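Local coordinates for Can2 (PDB 7BDV), which binds the second messenger cyclic tetra-adenylate through its CARF domains and acts as a dual-specificity nuclease that potentiates type III CRISPR defence, at residues A[16-22]-A[48-52]; A[24-28]-A[93-97]; A[146-152]-A[318-322]. All coordinates share one frame; numbering follows the deposited sequence.

Interaction 1 of 3, residues A[16-22]-A[48-52]; sequences CLLSDHL and RVQRF. With nucleotides of chain E.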
loop_
_atom_site.group_PDB
_atom_site.type_symbol
_atom_site.label_atom_id
_atom_site.label_comp_id
_atom_site.label_asym_id
_atom_site.label_seq_id
_atom_site.Cartn_x
_atom_site.Cartn_y
_atom_site.Cartn_z
ATOM N N CYS A 16 -10.151 -22.385 10.678
ATOM C CA CYS A 16 -9.602 -21.031 10.460
ATOM C C CYS A 16 -10.547 -20.154 9.652
ATOM O O CYS A 16 -11.438 -20.656 8.912
ATOM C CB CYS A 16 -8.170 -21.071 9.966
ATOM S SG CYS A 16 -7.911 -22.192 8.590
ATOM N N LEU A 17 -10.402 -18.851 9.881
ATOM C CA LEU A 17 -11.293 -17.808 9.309
ATOM C C LEU A 17 -10.528 -17.151 8.172
ATOM O O LEU A 17 -9.518 -16.500 8.477
ATOM C CB LEU A 17 -11.623 -16.780 10.403
ATOM C CG LEU A 17 -12.614 -17.208 11.470
ATOM C CD1 LEU A 17 -12.206 -18.508 12.122
ATOM C CD2 LEU A 17 -12.742 -16.125 12.526
ATOM N N LEU A 18 -10.997 -17.254 6.924
ATOM C CA LEU A 18 -10.261 -16.728 5.753
ATOM C C LEU A 18 -10.565 -15.232 5.571
ATOM O O LEU A 18 -11.719 -14.811 5.756
ATOM C CB LEU A 18 -10.650 -17.504 4.497
ATOM C CG LEU A 18 -10.282 -18.989 4.525
ATOM C CD1 LEU A 18 -10.246 -19.562 3.115
ATOM C CD2 LEU A 18 -8.937 -19.228 5.200
ATOM N N SER A 19 -9.569 -14.496 5.108
ATOM C CA SER A 19 -9.592 -13.015 5.015
ATOM C C SER A 19 -8.467 -12.565 4.097
ATOM O O SER A 19 -7.795 -13.476 3.485
ATOM C CB SER A 19 -9.514 -12.419 6.406
ATOM O OG SER A 19 -8.333 -12.774 7.070
ATOM N N ASP A 20 -8.229 -11.250 3.961
ATOM C CA ASP A 20 -7.173 -10.742 3.047
ATOM C C ASP A 20 -5.858 -11.485 3.235
ATOM O O ASP A 20 -5.189 -11.728 2.200
ATOM C CB ASP A 20 -6.917 -9.243 3.206
ATOM C CG ASP A 20 -8.059 -8.397 2.675
ATOM O OD1 ASP A 20 -8.396 -8.557 1.474
ATOM O OD2 ASP A 20 -8.634 -7.625 3.483
ATOM N N HIS A 21 -5.417 -11.731 4.472
ATOM C CA HIS A 21 -4.067 -12.272 4.749
ATOM C C HIS A 21 -4.199 -13.721 5.222
ATOM O O HIS A 21 -4.509 -13.915 6.368
ATOM C CB HIS A 21 -3.298 -11.385 5.732
ATOM C CG HIS A 21 -3.180 -9.998 5.180
ATOM N ND1 HIS A 21 -2.250 -9.662 4.212
ATOM C CD2 HIS A 21 -3.885 -8.883 5.437
ATOM C CE1 HIS A 21 -2.410 -8.388 3.887
ATOM N NE2 HIS A 21 -3.389 -7.867 4.652
ATOM N N LEU A 22 -3.933 -14.668 4.328
ATOM C CA LEU A 22 -4.051 -16.125 4.579
ATOM C C LEU A 22 -2.865 -16.643 5.391
ATOM O O LEU A 22 -2.998 -17.754 5.972
ATOM C CB LEU A 22 -4.141 -16.849 3.219
ATOM C CG LEU A 22 -5.381 -16.509 2.403
ATOM C CD1 LEU A 22 -5.424 -17.291 1.116
ATOM C CD2 LEU A 22 -6.658 -16.740 3.220
ATOM N N ARG A 48 -10.205 -17.338 -2.021
ATOM C CA ARG A 48 -9.295 -17.508 -0.852
ATOM C C ARG A 48 -9.138 -18.994 -0.501
ATOM O O ARG A 48 -8.059 -19.388 -0.047
ATOM C CB ARG A 48 -9.810 -16.750 0.370
ATOM C CG ARG A 48 -9.641 -15.249 0.207
ATOM C CD ARG A 48 -10.351 -14.459 1.266
ATOM N NE ARG A 48 -10.199 -13.059 0.917
ATOM C CZ ARG A 48 -10.869 -12.061 1.482
ATOM N NH1 ARG A 48 -11.741 -12.290 2.454
ATOM N NH2 ARG A 48 -10.627 -10.821 1.068
ATOM N N VAL A 49 -10.192 -19.776 -0.669
ATOM C CA VAL A 49 -10.133 -21.246 -0.472
ATOM C C VAL A 49 -9.081 -21.800 -1.442
ATOM O O VAL A 49 -8.262 -22.613 -1.005
ATOM C CB VAL A 49 -11.518 -21.911 -0.631
ATOM C CG1 VAL A 49 -11.411 -23.423 -0.552
ATOM C CG2 VAL A 49 -12.489 -21.400 0.421
ATOM N N GLN A 50 -9.071 -21.330 -2.692
ATOM C CA GLN A 50 -8.169 -21.848 -3.770
ATOM C C GLN A 50 -6.720 -21.433 -3.464
ATOM O O GLN A 50 -5.801 -22.279 -3.586
ATOM C CB GLN A 50 -8.680 -21.361 -5.126
ATOM C CG GLN A 50 -7.903 -21.828 -6.355
ATOM C CD GLN A 50 -8.626 -21.499 -7.653
ATOM O OE1 GLN A 50 -9.811 -21.804 -7.826
ATOM N NE2 GLN A 50 -7.924 -20.898 -8.605
ATOM N N ARG A 51 -6.507 -20.189 -3.024
ATOM C CA ARG A 51 -5.157 -19.748 -2.562
ATOM C C ARG A 51 -4.672 -20.615 -1.398
ATOM O O ARG A 51 -3.494 -20.987 -1.422
ATOM C CB ARG A 51 -5.161 -18.281 -2.187
ATOM C CG ARG A 51 -5.357 -17.396 -3.405
ATOM C CD ARG A 51 -5.193 -15.969 -2.949
ATOM N NE ARG A 51 -5.387 -15.006 -4.009
ATOM C CZ ARG A 51 -5.286 -13.700 -3.830
ATOM N NH1 ARG A 51 -5.004 -13.209 -2.630
ATOM N NH2 ARG A 51 -5.489 -12.889 -4.849
ATOM N N PHE A 52 -5.533 -20.920 -0.434
ATOM C CA PHE A 52 -5.182 -21.743 0.748
ATOM C C PHE A 52 -4.733 -23.137 0.283
ATOM O O PHE A 52 -3.781 -23.661 0.860
ATOM C CB PHE A 52 -6.357 -21.877 1.709
ATOM C CG PHE A 52 -6.013 -22.585 2.991
ATOM C CD1 PHE A 52 -6.039 -23.968 3.065
ATOM C CD2 PHE A 52 -5.591 -21.874 4.111
ATOM C CE1 PHE A 52 -5.668 -24.624 4.231
ATOM C CE2 PHE A 52 -5.232 -22.527 5.270
ATOM C CZ PHE A 52 -5.268 -23.903 5.336
ATOM P P A E 1 -7.052 -9.540 7.889
ATOM O OP1 A E 1 -6.889 -10.650 6.866
ATOM O OP2 A E 1 -6.281 -8.312 7.435
ATOM O "O5'" A E 1 -6.515 -10.043 9.297
ATOM C "C5'" A E 1 -5.184 -10.548 9.338
ATOM C "C4'" A E 1 -4.788 -10.631 10.776
ATOM O "O4'" A E 1 -3.633 -11.488 10.877
ATOM C "C3'" A E 1 -4.354 -9.310 11.422
ATOM O "O3'" A E 1 -4.442 -9.451 12.808
ATOM C "C2'" A E 1 -2.865 -9.296 11.131
ATOM O "O2'" A E 1 -2.190 -8.450 12.033
ATOM C "C1'" A E 1 -2.564 -10.765 11.438
ATOM N N9 A E 1 -1.372 -11.348 10.915
ATOM C C8 A E 1 -0.585 -12.234 11.593
ATOM N N7 A E 1 0.427 -12.660 10.892
ATOM C C5 A E 1 0.277 -12.044 9.670
ATOM C C6 A E 1 1.030 -12.104 8.489
ATOM N N6 A E 1 2.116 -12.850 8.340
ATOM N N1 A E 1 0.587 -11.381 7.446
ATOM C C2 A E 1 -0.507 -10.638 7.591
ATOM N N3 A E 1 -1.267 -10.472 8.645
ATOM C C4 A E 1 -0.839 -11.234 9.664
ATOM P P A E 4 -11.835 -5.685 11.689
ATOM O OP1 A E 4 -13.154 -6.219 12.114
ATOM O OP2 A E 4 -10.497 -5.655 12.344
ATOM O "O5'" A E 4 -11.706 -6.601 10.379
ATOM C "C5'" A E 4 -10.540 -6.590 9.596
ATOM C "C4'" A E 4 -10.387 -7.988 9.045
ATOM O "O4'" A E 4 -11.622 -8.379 8.369
ATOM C "C3'" A E 4 -9.276 -8.128 8.013
ATOM O "O3'" A E 4 -8.569 -9.342 8.315
ATOM C "C2'" A E 4 -10.050 -8.172 6.698
ATOM O "O2'" A E 4 -9.338 -8.749 5.621
ATOM C "C1'" A E 4 -11.288 -8.952 7.125
ATOM N N9 A E 4 -12.432 -8.836 6.249
ATOM C C8 A E 4 -13.005 -7.666 5.736
ATOM N N7 A E 4 -14.056 -7.922 4.979
ATOM C C5 A E 4 -14.165 -9.313 4.972
ATOM C C6 A E 4 -15.055 -10.201 4.323
ATOM N N6 A E 4 -16.036 -9.779 3.540
ATOM N N1 A E 4 -14.882 -11.545 4.497
ATOM C C2 A E 4 -13.859 -11.944 5.267
ATOM N N3 A E 4 -12.967 -11.202 5.937
ATOM C C4 A E 4 -13.167 -9.882 5.735
HETATM O O HOH W 1 -13.160 -14.729 3.325
#
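R48 leaves its helix with CG anti to the carbonyl carbon (chi1 -72°) and runs extended from CG to NE, which carries its guanidinium out to the S19-D20 peptide and to D20. The D20 carboxylate in turn is swung back beside its own backbone N (chi1 -71°), and OD1 forms a salt bridge with R48 NH2 at 3.2 Å. The two planes are steeply turned, 69° apart, which leaves a single-point ion pair. The peptide of S19 and D20 lies over one face of the guanidinium, with S19 C 3.5 Å above its centre. At the edge sit C2 of A4 of chain E and a water that bridges R48 NH1 to L18 O.

The other carboxylate oxygen faces the ligand: D20 OD2 accepts from O2' of A4 at 2.5 Å, and D20 N donates to the same O2'. R48 thus touches A4 itself and, through the salt bridge, probably also helps to place the carboxylate that holds O2'. Next door, S19 OG donates to OP1 of A1 of chain E at 2.6 Å, and H21 N donates to that same oxygen at 3.0 Å, so the loop after the first CARF strand holds a phosphate.

Away from the ligand the contact is apolar. L22 CD1 packs 3.5 Å from R51 CB, L18 CD1 rests against the backbone of R48 and V49, and the C16 sulfur approaches the F52 ring obliquely. Helix 47-55 thus packs beside strand 13-17 and its loop, with F52 and C16 both reaching N25 of helix 23-31 and strand 36-41 continuing the sheet next to C16.

Interaction 2 of 3, residues A[24-28]-A[93-97]; sequences PNVIP and NVTGG. With nucleotides of chain E.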
loop_
_atom_site.group_PDB
_atom_site.type_symbol
_atom_site.label_atom_id
_atom_site.label_comp_id
_atom_site.label_asym_id
_atom_site.label_seq_id
_atom_site.Cartn_x
_atom_site.Cartn_y
_atom_site.Cartn_z
ATOM N N PRO A 24 -1.349 -16.258 8.388
ATOM C CA PRO A 24 -1.413 -16.750 9.757
ATOM C C PRO A 24 -2.264 -18.035 9.894
ATOM O O PRO A 24 -2.134 -18.693 10.894
ATOM C CB PRO A 24 -2.051 -15.621 10.558
ATOM C CG PRO A 24 -2.702 -14.721 9.527
ATOM C CD PRO A 24 -2.009 -14.972 8.207
ATOM N N ASN A 25 -3.095 -18.361 8.903
ATOM C CA ASN A 25 -3.820 -19.665 8.840
ATOM C C ASN A 25 -2.925 -20.745 8.215
ATOM O O ASN A 25 -3.073 -21.930 8.576
ATOM C CB ASN A 25 -5.109 -19.520 8.046
ATOM C CG ASN A 25 -6.061 -18.533 8.690
ATOM O OD1 ASN A 25 -6.671 -17.689 8.007
ATOM N ND2 ASN A 25 -6.280 -18.732 9.984
ATOM N N VAL A 26 -2.025 -20.368 7.313
ATOM C CA VAL A 26 -1.216 -21.328 6.504
ATOM C C VAL A 26 0.021 -21.751 7.301
ATOM O O VAL A 26 0.391 -22.933 7.228
ATOM C CB VAL A 26 -0.868 -20.716 5.136
ATOM C CG1 VAL A 26 0.270 -21.426 4.431
ATOM C CG2 VAL A 26 -2.085 -20.635 4.250
ATOM N N ILE A 27 0.652 -20.817 8.030
ATOM C CA ILE A 27 1.931 -21.069 8.729
ATOM C C ILE A 27 1.784 -22.239 9.703
ATOM O O ILE A 27 2.625 -23.131 9.696
ATOM C CB ILE A 27 2.474 -19.783 9.383
ATOM C CG1 ILE A 27 3.023 -18.814 8.323
ATOM C CG2 ILE A 27 3.515 -20.123 10.422
ATOM N N PRO A 28 0.760 -22.294 10.585
ATOM C CA PRO A 28 0.582 -23.453 11.462
ATOM C C PRO A 28 0.349 -24.809 10.761
ATOM O O PRO A 28 0.719 -25.823 11.317
ATOM C CB PRO A 28 -0.630 -23.067 12.311
ATOM C CG PRO A 28 -0.667 -21.551 12.233
ATOM C CD PRO A 28 -0.250 -21.251 10.826
ATOM N N ASN A 93 -7.987 -21.393 15.103
ATOM C CA ASN A 93 -7.081 -20.277 14.744
ATOM C C ASN A 93 -7.946 -19.025 14.597
ATOM O O ASN A 93 -8.676 -18.946 13.646
ATOM C CB ASN A 93 -6.254 -20.599 13.509
ATOM C CG ASN A 93 -5.177 -19.555 13.265
ATOM O OD1 ASN A 93 -5.265 -18.414 13.746
ATOM N ND2 ASN A 93 -4.181 -19.937 12.502
ATOM N N VAL A 94 -7.868 -18.103 15.560
ATOM C CA VAL A 94 -8.775 -16.926 15.675
ATOM C C VAL A 94 -8.094 -15.697 15.031
ATOM O O VAL A 94 -8.621 -14.575 15.172
ATOM C CB VAL A 94 -9.138 -16.704 17.163
ATOM C CG1 VAL A 94 -7.967 -16.157 17.972
ATOM C CG2 VAL A 94 -10.379 -15.830 17.368
ATOM N N THR A 95 -6.972 -15.879 14.328
ATOM C CA THR A 95 -6.137 -14.762 13.773
ATOM C C THR A 95 -6.836 -14.147 12.546
ATOM O O THR A 95 -6.770 -12.939 12.337
ATOM C CB THR A 95 -4.724 -15.209 13.365
ATOM O OG1 THR A 95 -4.236 -16.224 14.242
ATOM C CG2 THR A 95 -3.745 -14.049 13.322
ATOM N N GLY A 96 -7.481 -14.970 11.725
ATOM C CA GLY A 96 -8.191 -14.509 10.529
ATOM C C GLY A 96 -9.526 -13.858 10.840
ATOM O O GLY A 96 -9.978 -13.922 11.989
ATOM N N GLY A 97 -10.114 -13.250 9.820
ATOM C CA GLY A 97 -11.541 -12.897 9.734
ATOM C C GLY A 97 -11.780 -11.474 10.204
ATOM O O GLY A 97 -10.806 -10.790 10.602
ATOM P P A E 1 -7.052 -9.540 7.889
ATOM O OP1 A E 1 -6.889 -10.650 6.866
ATOM O OP2 A E 1 -6.281 -8.312 7.435
ATOM O "O5'" A E 1 -6.515 -10.043 9.297
ATOM C "C5'" A E 1 -5.184 -10.548 9.338
ATOM C "C4'" A E 1 -4.788 -10.631 10.776
ATOM O "O4'" A E 1 -3.633 -11.488 10.877
ATOM C "C3'" A E 1 -4.354 -9.310 11.422
ATOM O "O3'" A E 1 -4.442 -9.451 12.808
ATOM C "C2'" A E 1 -2.865 -9.296 11.131
ATOM O "O2'" A E 1 -2.190 -8.450 12.033
ATOM C "C1'" A E 1 -2.564 -10.765 11.438
ATOM N N9 A E 1 -1.372 -11.348 10.915
ATOM C C8 A E 1 -0.585 -12.234 11.593
ATOM N N7 A E 1 0.427 -12.660 10.892
ATOM C C5 A E 1 0.277 -12.044 9.670
ATOM C C6 A E 1 1.030 -12.104 8.489
ATOM N N6 A E 1 2.116 -12.850 8.340
ATOM N N1 A E 1 0.587 -11.381 7.446
ATOM C C2 A E 1 -0.507 -10.638 7.591
ATOM N N3 A E 1 -1.267 -10.472 8.645
ATOM C C4 A E 1 -0.839 -11.234 9.664
ATOM P P A E 4 -11.835 -5.685 11.689
ATOM O OP1 A E 4 -13.154 -6.219 12.114
ATOM O OP2 A E 4 -10.497 -5.655 12.344
ATOM O "O5'" A E 4 -11.706 -6.601 10.379
ATOM C "C5'" A E 4 -10.540 -6.590 9.596
ATOM C "C4'" A E 4 -10.387 -7.988 9.045
ATOM O "O4'" A E 4 -11.622 -8.379 8.369
ATOM C "C3'" A E 4 -9.276 -8.128 8.013
ATOM O "O3'" A E 4 -8.569 -9.342 8.315
ATOM C "C2'" A E 4 -10.050 -8.172 6.698
ATOM O "O2'" A E 4 -9.338 -8.749 5.621
ATOM C "C1'" A E 4 -11.288 -8.952 7.125
ATOM N N9 A E 4 -12.432 -8.836 6.249
ATOM C C8 A E 4 -13.005 -7.666 5.736
ATOM N N7 A E 4 -14.056 -7.922 4.979
ATOM C C5 A E 4 -14.165 -9.313 4.972
ATOM C C6 A E 4 -15.055 -10.201 4.323
ATOM N N6 A E 4 -16.036 -9.779 3.540
ATOM N N1 A E 4 -14.882 -11.545 4.497
ATOM C C2 A E 4 -13.859 -11.944 5.267
ATOM N N3 A E 4 -12.967 -11.202 5.937
ATOM C C4 A E 4 -13.167 -9.882 5.735
#
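N93 OD1 accepts from T95 N at 3.1 Å, a bond that makes an Asx turn; T95 OG1 is modelled as a second donor to N93 OD1, at a distance (2.5 Å) whose shortness is doubtful. With its oxygen so engaged, the amide presents ND2 to the helix, where N93 ND2 donates to P24 O at 2.9 Å. That carbonyl oxygen lies near the plane of the N93 amide, while the donor is tilted 32° from the plane of the carbonyl. CG of N93 stands anti to the backbone N (chi1 -171°), which extends the amide from the end of strand 90-93 to the helix. Y14 OH is a further hydrogen-bond partner of ND2.

Nearer the ligand, P24 CB meets T95 CG2 at 3.6 Å, and both side chains continue to the ribose of A1 of chain E: P24 CG and T95 CG2 come to 3.6 and 3.5 Å from its O4'. The contact therefore forms part of the wall of the cyclic tetra-adenylate pocket, and K99 of the second subunit hydrogen-bonds to the carbonyls of T95 and G97. Helix 23-31 is thereby joined to the loop between strand 90-93 and helix 99-111, with strand 13-17 alongside and V119 of strand 116-120 touching both P24 and P28.

Interaction 3 of 3, residues A[146-152]-A[318-322]; sequences YLACYGF and RVAGI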
loop_
_atom_site.group_PDB
_atom_site.type_symbol
_atom_site.label_atom_id
_atom_site.label_comp_id
_atom_site.label_asym_id
_atom_site.label_seq_id
_atom_site.Cartn_x
_atom_site.Cartn_y
_atom_site.Cartn_z
ATOM N N TYR A 146 4.544 -18.453 0.204
ATOM C CA TYR A 146 4.248 -17.064 0.631
ATOM C C TYR A 146 3.504 -16.392 -0.520
ATOM O O TYR A 146 2.379 -15.907 -0.296
ATOM C CB TYR A 146 5.538 -16.362 1.058
ATOM C CG TYR A 146 5.296 -15.019 1.679
ATOM C CD1 TYR A 146 4.833 -13.954 0.918
ATOM C CD2 TYR A 146 5.562 -14.810 3.015
ATOM C CE1 TYR A 146 4.610 -12.709 1.501
ATOM C CE2 TYR A 146 5.358 -13.573 3.613
ATOM C CZ TYR A 146 4.880 -12.521 2.850
ATOM O OH TYR A 146 4.703 -11.302 3.436
ATOM N N LEU A 147 4.077 -16.408 -1.721
ATOM C CA LEU A 147 3.503 -15.752 -2.928
ATOM C C LEU A 147 2.133 -16.346 -3.256
ATOM O O LEU A 147 1.238 -15.552 -3.607
ATOM C CB LEU A 147 4.464 -15.870 -4.100
ATOM C CG LEU A 147 5.760 -15.064 -3.983
ATOM C CD1 LEU A 147 6.631 -15.341 -5.172
ATOM C CD2 LEU A 147 5.506 -13.574 -3.859
ATOM N N ALA A 148 1.955 -17.665 -3.105
ATOM C CA ALA A 148 0.655 -18.349 -3.326
ATOM C C ALA A 148 -0.452 -17.735 -2.455
ATOM O O ALA A 148 -1.582 -17.618 -2.921
ATOM C CB ALA A 148 0.780 -19.834 -3.038
ATOM N N CYS A 149 -0.164 -17.335 -1.223
ATOM C CA CYS A 149 -1.182 -16.736 -0.327
ATOM C C CYS A 149 -1.729 -15.436 -0.911
ATOM O O CYS A 149 -2.876 -15.065 -0.529
ATOM C CB CYS A 149 -0.612 -16.424 1.055
ATOM S SG CYS A 149 -0.158 -17.892 2.000
ATOM N N TYR A 150 -0.975 -14.772 -1.790
ATOM C CA TYR A 150 -1.370 -13.482 -2.436
ATOM C C TYR A 150 -1.676 -13.707 -3.925
ATOM O O TYR A 150 -1.858 -12.744 -4.660
ATOM C CB TYR A 150 -0.260 -12.455 -2.188
ATOM C CG TYR A 150 -0.149 -12.069 -0.741
ATOM C CD1 TYR A 150 -1.046 -11.168 -0.200
ATOM C CD2 TYR A 150 0.799 -12.631 0.102
ATOM C CE1 TYR A 150 -1.005 -10.837 1.144
ATOM C CE2 TYR A 150 0.886 -12.267 1.439
ATOM C CZ TYR A 150 -0.032 -11.373 1.960
ATOM O OH TYR A 150 -0.010 -11.017 3.278
ATOM N N GLY A 151 -1.810 -14.965 -4.344
ATOM C CA GLY A 151 -2.223 -15.316 -5.717
ATOM C C GLY A 151 -1.102 -15.178 -6.744
ATOM O O GLY A 151 -1.399 -15.073 -7.952
ATOM N N PHE A 152 0.160 -15.090 -6.311
ATOM C CA PHE A 152 1.324 -14.900 -7.204
ATOM C C PHE A 152 2.092 -16.217 -7.369
ATOM O O PHE A 152 2.124 -17.025 -6.450
ATOM C CB PHE A 152 2.240 -13.804 -6.664
ATOM C CG PHE A 152 1.680 -12.439 -6.981
ATOM C CD1 PHE A 152 1.893 -11.863 -8.217
ATOM C CD2 PHE A 152 0.886 -11.768 -6.071
ATOM C CE1 PHE A 152 1.370 -10.617 -8.525
ATOM C CE2 PHE A 152 0.349 -10.523 -6.377
ATOM C CZ PHE A 152 0.580 -9.954 -7.604
ATOM N N ARG A 318 1.112 -5.321 -2.629
ATOM C CA ARG A 318 0.296 -6.330 -3.359
ATOM C C ARG A 318 0.937 -7.731 -3.246
ATOM O O ARG A 318 0.187 -8.706 -3.036
ATOM C CB ARG A 318 0.095 -5.870 -4.806
ATOM C CG ARG A 318 -1.157 -6.397 -5.501
ATOM C CD ARG A 318 -2.452 -5.759 -5.035
ATOM N NE ARG A 318 -2.413 -4.295 -5.030
ATOM C CZ ARG A 318 -3.358 -3.514 -4.505
ATOM N NH1 ARG A 318 -4.426 -4.039 -3.923
ATOM N NH2 ARG A 318 -3.235 -2.200 -4.567
ATOM N N VAL A 319 2.262 -7.841 -3.316
ATOM C CA VAL A 319 2.975 -9.147 -3.489
ATOM C C VAL A 319 3.263 -9.772 -2.125
ATOM O O VAL A 319 3.240 -11.009 -2.028
ATOM C CB VAL A 319 4.271 -8.939 -4.291
ATOM C CG1 VAL A 319 5.311 -10.037 -4.080
ATOM C CG2 VAL A 319 3.925 -8.731 -5.761
ATOM N N ALA A 320 3.593 -8.937 -1.139
ATOM C CA ALA A 320 4.135 -9.328 0.168
ATOM C C ALA A 320 3.142 -9.003 1.295
ATOM O O ALA A 320 3.408 -9.420 2.416
ATOM C CB ALA A 320 5.459 -8.627 0.370
ATOM N N GLY A 321 2.048 -8.287 1.011
ATOM C CA GLY A 321 1.030 -7.938 2.010
ATOM C C GLY A 321 1.558 -6.943 3.033
ATOM O O GLY A 321 2.646 -6.439 2.849
ATOM N N ILE A 322 0.821 -6.733 4.118
ATOM C CA ILE A 322 1.020 -5.589 5.060
ATOM C C ILE A 322 2.238 -5.877 5.943
ATOM O O ILE A 322 2.877 -4.906 6.365
ATOM C CB ILE A 322 -0.268 -5.264 5.861
ATOM C CG1 ILE A 322 -0.076 -3.987 6.698
ATOM C CG2 ILE A 322 -0.737 -6.449 6.703
ATOM C CD1 ILE A 322 -1.331 -3.414 7.340
HETATM O O HOH W 2 1.744 -9.659 5.336
#
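Three aromatic rings of 146-152 meet the end of helix 306-320, each in its own way. Over one face of the F152 ring stands V319 CG2, 4.0 Å from the centroid and 12° off the normal, a CH-pi contact centred on the ring. The Y150 ring instead has backbone on its face, A320 C 3.9 Å and G321 N 3.8 Å above the ring plane and displaced toward the rim. Y146 meets the same backbone at its edge, with A320 C in the ring plane.

CG of Y146 is anti to the backbone N (chi1 -172°), and that torsion carries the ring out to the helix end. Its hydroxyl, Y146 OH, donates to A320 O at 2.5 Å, with the hydroxyl oxygen tilted 17° from the plane of that carbonyl. A water 3.0 Å from Y150 OH also donates weakly to A320 O. L147 runs alongside V319 in the same direction, L147 CD2 3.5 Å from V319 CG1.

Helix 143-148 closes in a Schellman motif, with G151 at positive phi and L147 O receiving Y150 N and F152 N from opposite faces; this turn carries Y150 and F152 to the contact. G321 likewise takes positive phi, and its CA sits 3.5 Å from Y150 OH. The contact rests mostly on ring and aliphatic packing, with Y146 OH to A320 O the one direct hydrogen bond across it. Separately, Y150 hydrogen-bonds H21 ND1 and packs on an adenine base of the bound RNA, which places this interdomain joint next to the ligand, consistent with a route linking the pocket to the endonuclease domain.

Overall arrangement
From the N terminus, strand 13-17 and its loop give the first half of interaction 1, and helix 23-31 the first half of interaction 2. Interaction 1 then closes a short loop at helix 47-55, and interaction 2 closes a longer one after strand 90-93, so the two cross along the chain. They meet in space, with centres about 9 Å apart, and together tie helices and loops around the CARF sheet beside the bound ligand. Interaction 3 opens only later and spans much the longest interval, joining helix 143-148 to helix 306-320 of the endonuclease part. H21 and Y150 connect interactions 1 and 3; V26 and C149 touch between interactions 2 and 3.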